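Local atomic coordinates of protein toll (PDB entry 4LXR), a protein that serves as a cell-surface receptor for the cleaved cytokine spaetzle C-106, switching on antifungal defence and establishing dorsal-ventral polarity in the embryo. Residues T58-L63 / A89-Y94; M112-Q117 / F128-R133. All coordinates share one frame; numbering follows the deposited sequence.

Contact 1 of 2, residues T58-L63 / A89-Y94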
ATOM      1  N   THR A  58     -39.657  11.926 -34.510  1.00 39.24           N
ATOM      2  CA  THR A  58     -40.435  13.123 -34.188  1.00 46.40           C
ATOM      3  C   THR A  58     -40.100  13.719 -32.805  1.00 45.47           C
ATOM      4  O   THR A  58     -40.429  14.875 -32.538  1.00 47.30           O
ATOM      5  CB  THR A  58     -41.959  12.873 -34.279  1.00 46.48           C
ATOM      6  OG1 THR A  58     -42.390  12.079 -33.166  1.00 54.64           O
ATOM      7  CG2 THR A  58     -42.303  12.160 -35.570  1.00 43.37           C
ATOM      8  N   ASP A  59     -39.462  12.939 -31.930  1.00 39.88           N
ATOM      9  CA  ASP A  59     -39.093  13.437 -30.601  1.00 43.64           C
ATOM     10  C   ASP A  59     -38.123  14.624 -30.662  1.00 43.12           C
ATOM     11  O   ASP A  59     -38.045  15.410 -29.714  1.00 43.38           O
ATOM     12  CB  ASP A  59     -38.490  12.329 -29.729  1.00 42.07           C
ATOM     13  CG  ASP A  59     -39.517  11.320 -29.260  1.00 49.20           C
ATOM     14  OD1 ASP A  59     -40.731  11.591 -29.380  1.00 53.73           O
ATOM     15  OD2 ASP A  59     -39.101  10.255 -28.754  1.00 53.20           O
ATOM     16  N   TYR A  60     -37.397  14.763 -31.773  1.00 37.67           N
ATOM     17  CA  TYR A  60     -36.493  15.905 -31.957  1.00 40.73           C
ATOM     18  C   TYR A  60     -37.202  17.264 -31.863  1.00 46.56           C
ATOM     19  O   TYR A  60     -36.557  18.304 -31.756  1.00 49.07           O
ATOM     20  CB  TYR A  60     -35.713  15.794 -33.274  1.00 32.20           C
ATOM     21  CG  TYR A  60     -34.574  14.801 -33.219  1.00 32.10           C
ATOM     22  CD1 TYR A  60     -33.506  14.987 -32.347  1.00 28.72           C
ATOM     23  CD2 TYR A  60     -34.556  13.680 -34.050  1.00 27.63           C
ATOM     24  CE1 TYR A  60     -32.461  14.079 -32.291  1.00 24.34           C
ATOM     25  CE2 TYR A  60     -33.512  12.775 -34.008  1.00 23.47           C
ATOM     26  CZ  TYR A  60     -32.466  12.979 -33.124  1.00 27.26           C
ATOM     27  OH  TYR A  60     -31.429  12.077 -33.072  1.00 32.63           O
ATOM     28  N   GLN A  61     -38.530  17.231 -31.898  1.00 48.26           N
ATOM     29  CA  GLN A  61     -39.374  18.404 -31.720  1.00 54.26           C
ATOM     30  C   GLN A  61     -39.217  18.977 -30.310  1.00 55.84           C
ATOM     31  O   GLN A  61     -39.506  20.151 -30.065  1.00 51.56           O
ATOM     32  CB  GLN A  61     -40.829  17.997 -31.933  1.00 58.89           C
ATOM     33  CG  GLN A  61     -41.793  19.123 -32.224  1.00 74.70           C
ATOM     34  CD  GLN A  61     -43.188  18.602 -32.535  1.00 82.26           C
ATOM     35  OE1 GLN A  61     -43.455  17.405 -32.397  1.00 80.62           O
ATOM     36  NE2 GLN A  61     -44.082  19.495 -32.961  1.00 84.36           N
ATOM     37  N   GLN A  62     -38.766  18.145 -29.378  1.00 47.72           N
ATOM     38  CA  GLN A  62     -38.643  18.585 -27.993  1.00 47.20           C
ATOM     39  C   GLN A  62     -37.259  19.152 -27.694  1.00 46.50           C
ATOM     40  O   GLN A  62     -36.897  19.315 -26.534  1.00 48.38           O
ATOM     41  CB  GLN A  62     -38.974  17.444 -27.029  1.00 40.25           C
ATOM     42  CG  GLN A  62     -40.369  16.889 -27.215  1.00 46.05           C
ATOM     43  CD  GLN A  62     -40.549  15.525 -26.580  1.00 49.75           C
ATOM     44  OE1 GLN A  62     -40.159  15.304 -25.435  1.00 54.09           O
ATOM     45  NE2 GLN A  62     -41.144  14.599 -27.325  1.00 51.72           N
ATOM     46  N   LEU A  63     -36.486  19.431 -28.742  1.00 48.00           N
ATOM     47  CA  LEU A  63     -35.176  20.060 -28.586  1.00 50.15           C
ATOM     48  C   LEU A  63     -35.428  21.459 -28.040  1.00 51.69           C
ATOM     49  O   LEU A  63     -36.474  22.031 -28.306  1.00 46.04           O
ATOM     50  CB  LEU A  63     -34.491  20.179 -29.947  1.00 44.84           C
ATOM     51  CG  LEU A  63     -33.218  19.443 -30.388  1.00 42.81           C
ATOM     52  CD1 LEU A  63     -32.794  18.280 -29.500  1.00 30.54           C
ATOM     53  CD2 LEU A  63     -33.397  18.991 -31.844  1.00 38.10           C
ATOM     54  N   ALA A  89     -26.446  17.820 -39.648  1.00 23.65           N
ATOM     55  CA  ALA A  89     -26.138  19.254 -39.614  1.00 25.60           C
ATOM     56  C   ALA A  89     -27.383  20.096 -39.315  1.00 36.24           C
ATOM     57  O   ALA A  89     -27.285  21.162 -38.715  1.00 36.12           O
ATOM     58  CB  ALA A  89     -25.500  19.707 -40.930  1.00 25.46           C
ATOM     59  N   SER A  90     -28.552  19.616 -39.739  1.00 34.83           N
ATOM     60  CA  SER A  90     -29.801  20.313 -39.450  1.00 27.56           C
ATOM     61  C   SER A  90     -30.165  20.325 -37.957  1.00 31.94           C
ATOM     62  O   SER A  90     -30.707  21.307 -37.457  1.00 36.16           O
ATOM     63  CB  SER A  90     -30.938  19.734 -40.287  1.00 28.20           C
ATOM     64  OG  SER A  90     -30.777  20.106 -41.645  1.00 30.73           O
ATOM     65  N   ILE A  91     -29.875  19.244 -37.244  1.00 32.02           N
ATOM     66  CA  ILE A  91     -30.024  19.269 -35.786  1.00 38.01           C
ATOM     67  C   ILE A  91     -29.062  20.298 -35.181  1.00 40.06           C
ATOM     68  O   ILE A  91     -29.460  21.130 -34.356  1.00 35.95           O
ATOM     69  CB  ILE A  91     -29.788  17.881 -35.153  1.00 31.94           C
ATOM     70  CG1 ILE A  91     -30.940  16.945 -35.512  1.00 30.35           C
ATOM     71  CG2 ILE A  91     -29.656  17.998 -33.638  1.00 33.92           C
ATOM     72  CD1 ILE A  91     -30.539  15.491 -35.564  1.00 27.39           C
ATOM     73  N   LEU A  92     -27.809  20.267 -35.629  1.00 32.83           N
ATOM     74  CA  LEU A  92     -26.800  21.204 -35.137  1.00 31.30           C
ATOM     75  C   LEU A  92     -27.134  22.671 -35.480  1.00 35.30           C
ATOM     76  O   LEU A  92     -26.942  23.566 -34.634  1.00 38.99           O
ATOM     77  CB  LEU A  92     -25.393  20.808 -35.615  1.00 31.21           C
ATOM     78  CG  LEU A  92     -24.951  19.357 -35.354  1.00 30.07           C
ATOM     79  CD1 LEU A  92     -23.467  19.144 -35.627  1.00 25.34           C
ATOM     80  CD2 LEU A  92     -25.301  18.890 -33.955  1.00 35.29           C
ATOM     81  N   ASP A  93     -27.640  22.920 -36.693  1.00 26.12           N
ATOM     82  CA  ASP A  93     -28.094  24.267 -37.059  1.00 30.73           C
ATOM     83  C   ASP A  93     -29.167  24.746 -36.086  1.00 35.35           C
ATOM     84  O   ASP A  93     -29.128  25.879 -35.630  1.00 37.72           O
ATOM     85  CB  ASP A  93     -28.683  24.336 -38.477  1.00 34.92           C
ATOM     86  CG  ASP A  93     -27.685  23.954 -39.561  1.00 41.16           C
ATOM     87  OD1 ASP A  93     -26.468  24.034 -39.316  1.00 42.36           O
ATOM     88  OD2 ASP A  93     -28.126  23.564 -40.661  1.00 43.57           O
ATOM     89  N   TYR A  94     -30.120  23.866 -35.784  1.00 40.42           N
ATOM     90  CA  TYR A  94     -31.252  24.192 -34.922  1.00 38.26           C
ATOM     91  C   TYR A  94     -30.762  24.676 -33.566  1.00 37.24           C
ATOM     92  O   TYR A  94     -31.323  25.598 -32.981  1.00 37.41           O
ATOM     93  CB  TYR A  94     -32.133  22.960 -34.719  1.00 32.88           C
ATOM     94  CG  TYR A  94     -33.480  23.256 -34.102  1.00 35.70           C
ATOM     95  CD1 TYR A  94     -34.513  23.786 -34.871  1.00 34.80           C
ATOM     96  CD2 TYR A  94     -33.720  23.008 -32.745  1.00 34.60           C
ATOM     97  CE1 TYR A  94     -35.747  24.055 -34.314  1.00 39.77           C
ATOM     98  CE2 TYR A  94     -34.947  23.272 -32.180  1.00 33.76           C
ATOM     99  CZ  TYR A  94     -35.959  23.800 -32.971  1.00 39.59           C
ATOM    100  OH  TYR A  94     -37.185  24.065 -32.422  1.00 46.60           O
TER
HETATM  101  O   HOH W   1     -38.035  22.552 -30.442  1.00 53.07           O
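Tyr60 and Leu63 meet Ile91 and Tyr94 where two successive turns near the N-terminal end of the leucine-rich-repeat solenoid stack on each other. A 3-10 segment (58-61) with the residues just after it lies against helix 88-94, both elements belonging to the links between strands of this extracellular domain. The packing is mostly apolar. Ile91 sends CD1 over one face of the Tyr60 ring in a CH-pi contact, 4.1 Å from the ring centroid and 17° off the normal, somewhat toward the rim. The isoleucine branch runs roughly perpendicular to the tyrosine side chain. A looser touch, Leu63 CD2 to Ile91 CG2 at 4.3 Å, continues the greasy strip. Leu63 also lays its CB 3.8 Å from CE2 of Tyr94, whose ring meets it at an oblique angle.

The Tyr60 hydroxyl hydrogen-bonds the backbone O of Met81, which fixes the far end of the ring that Ile91 covers. With CG anti to the backbone N (chi1 -167°), Tyr94 reaches across to segment 58-63, where no direct hydrogen bond joins the two segments. Instead one water bridges them: it accepts from Tyr94 OH at 2.6 Å, and gives its two protons to Gln61 O at 2.8 Å and Leu63 O at 2.7 Å.

Contact 2 of 2, residues M112-Q117 / F128-R133. With NAG (2-acetamido-2-deoxy-beta-D-glucopyranose), chain I.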
ATOM      1  N   MET A 112     -32.485   3.277 -38.244  1.00 29.91           N
ATOM      2  CA  MET A 112     -32.149   3.082 -39.655  1.00 33.82           C
ATOM      3  C   MET A 112     -30.625   2.906 -39.779  1.00 34.53           C
ATOM      4  O   MET A 112     -29.887   3.048 -38.794  1.00 28.87           O
ATOM      5  CB  MET A 112     -32.587   4.300 -40.481  1.00 28.59           C
ATOM      6  CG  MET A 112     -31.769   5.571 -40.183  1.00 28.29           C
ATOM      7  SD  MET A 112     -32.397   7.090 -40.960  1.00 34.79           S
ATOM      8  CE  MET A 112     -31.971   6.817 -42.706  1.00 21.69           C
ATOM      9  N   ASN A 113     -30.159   2.582 -40.980  1.00 27.95           N
ATOM     10  CA  ASN A 113     -28.721   2.575 -41.298  1.00 21.05           C
ATOM     11  C   ASN A 113     -28.226   4.003 -41.545  1.00 19.66           C
ATOM     12  O   ASN A 113     -28.984   4.854 -42.012  1.00 21.19           O
ATOM     13  CB  ASN A 113     -28.461   1.725 -42.559  1.00 25.04           C
ATOM     14  CG  ASN A 113     -28.736   0.230 -42.346  1.00 29.71           C
ATOM     15  OD1 ASN A 113     -28.311  -0.345 -41.344  1.00 36.35           O
ATOM     16  ND2 ASN A 113     -29.444  -0.399 -43.294  1.00 56.96           N
ATOM     17  N   ILE A 114     -26.960   4.282 -41.241  1.00 18.39           N
ATOM     18  CA  ILE A 114     -26.394   5.599 -41.548  1.00 19.02           C
ATOM     19  C   ILE A 114     -26.252   5.820 -43.062  1.00 25.17           C
ATOM     20  O   ILE A 114     -26.039   4.872 -43.820  1.00 24.83           O
ATOM     21  CB  ILE A 114     -25.026   5.822 -40.791  1.00 19.59           C
ATOM     22  CG1 ILE A 114     -24.680   7.307 -40.664  1.00 22.69           C
ATOM     23  CG2 ILE A 114     -23.920   5.016 -41.426  1.00 16.94           C
ATOM     24  CD1 ILE A 114     -23.457   7.585 -39.749  1.00 16.69           C
ATOM     25  N   THR A 115     -26.395   7.065 -43.508  1.00 23.18           N
ATOM     26  CA  THR A 115     -26.274   7.364 -44.926  1.00 22.92           C
ATOM     27  C   THR A 115     -25.316   8.520 -45.155  1.00 27.97           C
ATOM     28  O   THR A 115     -25.048   9.313 -44.249  1.00 22.31           O
ATOM     29  CB  THR A 115     -27.628   7.772 -45.572  1.00 29.00           C
ATOM     30  OG1 THR A 115     -28.014   9.062 -45.085  1.00 30.26           O
ATOM     31  CG2 THR A 115     -28.738   6.750 -45.290  1.00 27.32           C
ATOM     32  N   ARG A 116     -24.850   8.632 -46.394  1.00 18.43           N
ATOM     33  CA  ARG A 116     -24.065   9.772 -46.840  1.00 20.30           C
ATOM     34  C   ARG A 116     -24.793  11.103 -46.589  1.00 22.41           C
ATOM     35  O   ARG A 116     -24.183  12.083 -46.156  1.00 22.95           O
ATOM     36  CB  ARG A 116     -23.719   9.622 -48.327  1.00 18.74           C
ATOM     37  CG  ARG A 116     -22.859  10.740 -48.860  1.00 19.32           C
ATOM     38  CD  ARG A 116     -22.921  10.821 -50.379  1.00 33.27           C
ATOM     39  NE  ARG A 116     -24.169  11.443 -50.819  1.00 47.84           N
ATOM     40  CZ  ARG A 116     -24.680  11.344 -52.045  1.00 43.48           C
ATOM     41  NH1 ARG A 116     -25.830  11.956 -52.330  1.00 45.79           N
ATOM     42  NH2 ARG A 116     -24.055  10.631 -52.979  1.00 28.46           N
ATOM     43  N   GLN A 117     -26.092  11.143 -46.858  1.00 20.12           N
ATOM     44  CA  GLN A 117     -26.873  12.347 -46.555  1.00 20.78           C
ATOM     45  C   GLN A 117     -26.716  12.849 -45.107  1.00 19.79           C
ATOM     46  O   GLN A 117     -26.713  14.055 -44.851  1.00 27.62           O
ATOM     47  CB  GLN A 117     -28.353  12.120 -46.868  1.00 22.63           C
ATOM     48  CG  GLN A 117     -29.212  13.364 -46.655  1.00 33.00           C
ATOM     49  CD  GLN A 117     -30.658  13.159 -47.071  1.00 44.13           C
ATOM     50  OE1 GLN A 117     -31.327  14.091 -47.526  1.00 50.02           O
ATOM     51  NE2 GLN A 117     -31.148  11.937 -46.912  1.00 49.03           N
ATOM     52  N   PHE A 128     -14.283  12.348 -36.875  1.00 15.50           N
ATOM     53  CA  PHE A 128     -15.630  11.801 -36.874  1.00 20.63           C
ATOM     54  C   PHE A 128     -15.580  10.426 -36.266  1.00 16.49           C
ATOM     55  O   PHE A 128     -14.679   9.661 -36.582  1.00 18.04           O
ATOM     56  CB  PHE A 128     -16.191  11.747 -38.311  1.00 20.40           C
ATOM     57  CG  PHE A 128     -17.464  10.955 -38.446  1.00 19.06           C
ATOM     58  CD1 PHE A 128     -18.659  11.426 -37.895  1.00 16.78           C
ATOM     59  CD2 PHE A 128     -17.477   9.749 -39.154  1.00 20.55           C
ATOM     60  CE1 PHE A 128     -19.854  10.704 -38.031  1.00 19.68           C
ATOM     61  CE2 PHE A 128     -18.674   9.011 -39.310  1.00 15.37           C
ATOM     62  CZ  PHE A 128     -19.862   9.481 -38.738  1.00 15.71           C
ATOM     63  N   ARG A 129     -16.539  10.114 -35.394  1.00 19.41           N
ATOM     64  CA  ARG A 129     -16.647   8.774 -34.830  1.00 16.83           C
ATOM     65  C   ARG A 129     -18.080   8.282 -34.910  1.00 14.84           C
ATOM     66  O   ARG A 129     -19.006   8.996 -34.535  1.00 18.10           O
ATOM     67  CB  ARG A 129     -16.180   8.722 -33.367  1.00 18.76           C
ATOM     68  CG  ARG A 129     -16.661   7.434 -32.664  1.00 20.53           C
ATOM     69  CD  ARG A 129     -15.761   7.001 -31.474  1.00 18.16           C
ATOM     70  NE  ARG A 129     -15.944   7.814 -30.279  1.00 21.30           N
ATOM     71  CZ  ARG A 129     -16.893   7.639 -29.352  1.00 41.14           C
ATOM     72  NH1 ARG A 129     -17.822   6.680 -29.467  1.00 27.02           N
ATOM     73  NH2 ARG A 129     -16.915   8.449 -28.290  1.00 43.01           N
ATOM     74  N   PHE A 130     -18.259   7.055 -35.383  1.00 14.57           N
ATOM     75  CA  PHE A 130     -19.574   6.436 -35.396  1.00 14.89           C
ATOM     76  C   PHE A 130     -19.481   5.109 -34.663  1.00 15.09           C
ATOM     77  O   PHE A 130     -18.647   4.253 -34.996  1.00 17.91           O
ATOM     78  CB  PHE A 130     -20.050   6.195 -36.841  1.00 15.08           C
ATOM     79  CG  PHE A 130     -21.386   5.514 -36.933  1.00 16.07           C
ATOM     80  CD1 PHE A 130     -22.501   6.049 -36.285  1.00 15.98           C
ATOM     81  CD2 PHE A 130     -21.535   4.358 -37.674  1.00 18.60           C
ATOM     82  CE1 PHE A 130     -23.747   5.430 -36.357  1.00 18.72           C
ATOM     83  CE2 PHE A 130     -22.788   3.716 -37.764  1.00 23.52           C
ATOM     84  CZ  PHE A 130     -23.896   4.253 -37.107  1.00 20.59           C
ATOM     85  N   THR A 131     -20.369   4.905 -33.704  1.00 15.05           N
ATOM     86  CA  THR A 131     -20.236   3.758 -32.815  1.00 15.00           C
ATOM     87  C   THR A 131     -21.609   3.211 -32.505  1.00 17.70           C
ATOM     88  O   THR A 131     -22.508   3.966 -32.110  1.00 21.43           O
ATOM     89  CB  THR A 131     -19.536   4.184 -31.508  1.00 23.74           C
ATOM     90  OG1 THR A 131     -18.164   4.509 -31.791  1.00 23.12           O
ATOM     91  CG2 THR A 131     -19.600   3.082 -30.450  1.00 19.36           C
ATOM     92  N   THR A 132     -21.784   1.909 -32.681  1.00 15.78           N
ATOM     93  CA  THR A 132     -23.081   1.295 -32.409  1.00 18.91           C
ATOM     94  C   THR A 132     -22.898  -0.187 -32.147  1.00 25.65           C
ATOM     95  O   THR A 132     -21.950  -0.785 -32.640  1.00 24.44           O
ATOM     96  CB  THR A 132     -24.081   1.481 -33.584  1.00 23.31           C
ATOM     97  OG1 THR A 132     -25.355   0.930 -33.219  1.00 21.34           O
ATOM     98  CG2 THR A 132     -23.587   0.777 -34.864  1.00 16.78           C
ATOM     99  N   ARG A 133     -23.811  -0.774 -31.378  1.00 29.56           N
ATOM    100  CA  ARG A 133     -23.863  -2.227 -31.198  1.00 25.95           C
ATOM    101  C   ARG A 133     -25.081  -2.868 -31.871  1.00 26.96           C
ATOM    102  O   ARG A 133     -25.323  -4.079 -31.736  1.00 24.13           O
ATOM    103  CB  ARG A 133     -23.768  -2.576 -29.700  1.00 23.89           C
ATOM    104  CG  ARG A 133     -22.419  -2.082 -29.151  1.00 29.32           C
ATOM    105  CD  ARG A 133     -22.318  -2.097 -27.668  1.00 45.94           C
ATOM    106  NE  ARG A 133     -23.121  -1.056 -27.045  1.00 46.57           N
ATOM    107  CZ  ARG A 133     -22.981  -0.697 -25.775  1.00 43.09           C
ATOM    108  NH1 ARG A 133     -22.063  -1.291 -25.031  1.00 37.11           N
ATOM    109  NH2 ARG A 133     -23.753   0.242 -25.251  1.00 40.98           N
TER
HETATM  110  C1  NAG I2012     -29.160  -1.823 -43.373  1.00 53.06           C
HETATM  111  C2  NAG I2012     -30.573  -2.302 -43.012  1.00 55.19           C
HETATM  112  C3  NAG I2012     -30.723  -3.811 -43.261  1.00 63.57           C
HETATM  113  C4  NAG I2012     -30.203  -4.219 -44.636  1.00 63.70           C
HETATM  114  C5  NAG I2012     -28.802  -3.669 -44.861  1.00 61.25           C
HETATM  115  C6  NAG I2012     -28.269  -3.963 -46.246  1.00 64.29           C
HETATM  116  C7  NAG I2012     -31.860  -1.207 -41.220  1.00 58.08           C
HETATM  117  C8  NAG I2012     -32.735  -0.648 -42.306  1.00 57.26           C
HETATM  118  N2  NAG I2012     -30.857  -1.994 -41.620  1.00 57.35           N
HETATM  119  O3  NAG I2012     -32.097  -4.168 -43.147  1.00 60.41           O
HETATM  120  O4  NAG I2012     -30.150  -5.638 -44.733  1.00 61.69           O
HETATM  121  O5  NAG I2012     -28.829  -2.243 -44.708  1.00 63.98           O
HETATM  122  O6  NAG I2012     -28.158  -2.790 -47.045  1.00 67.02           O
HETATM  123  O7  NAG I2012     -32.056  -0.961 -40.032  1.00 52.86           O
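Ile114 drops its CD1 methyl onto Phe130 and beside Phe128 in the hydrophobic interior of one turn of the leucine-rich-repeat solenoid. Residues 112-117 form an irregular link, while 128-131 belong to strand 127-131, one of the parallel strands along the concave side. The Ile114 and Phe130 side chains approach head-on, one from the link and one from the strand. The methyl CD1 sits over the centre of the Phe130 ring, 3.9 Å from the centroid and 11° off the normal, a CH-pi contact. The same atom lies at the edge of the Phe128 ring, near its plane and 4.2 Å from CZ. One methyl thus sees a face and an edge.

In Ile114, CG1 anti to the backbone N (chi1 -159°) carries the long branch, which continues extended to CD1, to the rings, while CG2 comes 4.0 Å from Phe130 CE2. Phe128 and Phe130 likewise both hold CG anti to the backbone N. Replacing Phe130 by an alanine takes away the ring under CD1 and CG2 of Ile114, and would probably leave a gap between link and strand, with the isoleucine branch freer to turn.

Next along the link, Asn113, its CB directed away from the strand segment, carries an N-acetylglucosamine through a covalent bond from ND2 to C1. Its OD1 is gripped by His137 N and Thr136 OG1. On the strand's other side Thr131 packs on Arg11 of the spaetzle chain, and Arg129 pairs with Glu106. Arg129 NH1 also donates to Thr131 OG1 at 3.2 Å, nearly straight at 168°, with the oxygen in the guanidinium plane.

Contact 1 and contact 2 follow one another along the chain, their centres about 17 Å apart and their nearest atoms about 6 Å apart, so they do not touch. Contact 2 is the buried one: it ties the link to the strand across the solenoid's interior, and the contact itself is purely apolar. Contact 1 is only partly buried. It joins two links, a 3-10 segment and a helix, and its solvent-facing Tyr94 adds a bridging water to the apolar packing. Each uses an isoleucine methyl over an aromatic face. The sugar and the spaetzle chain lie at the borders of contact 2, whereas no other protein chain of the assembly touches contact 1.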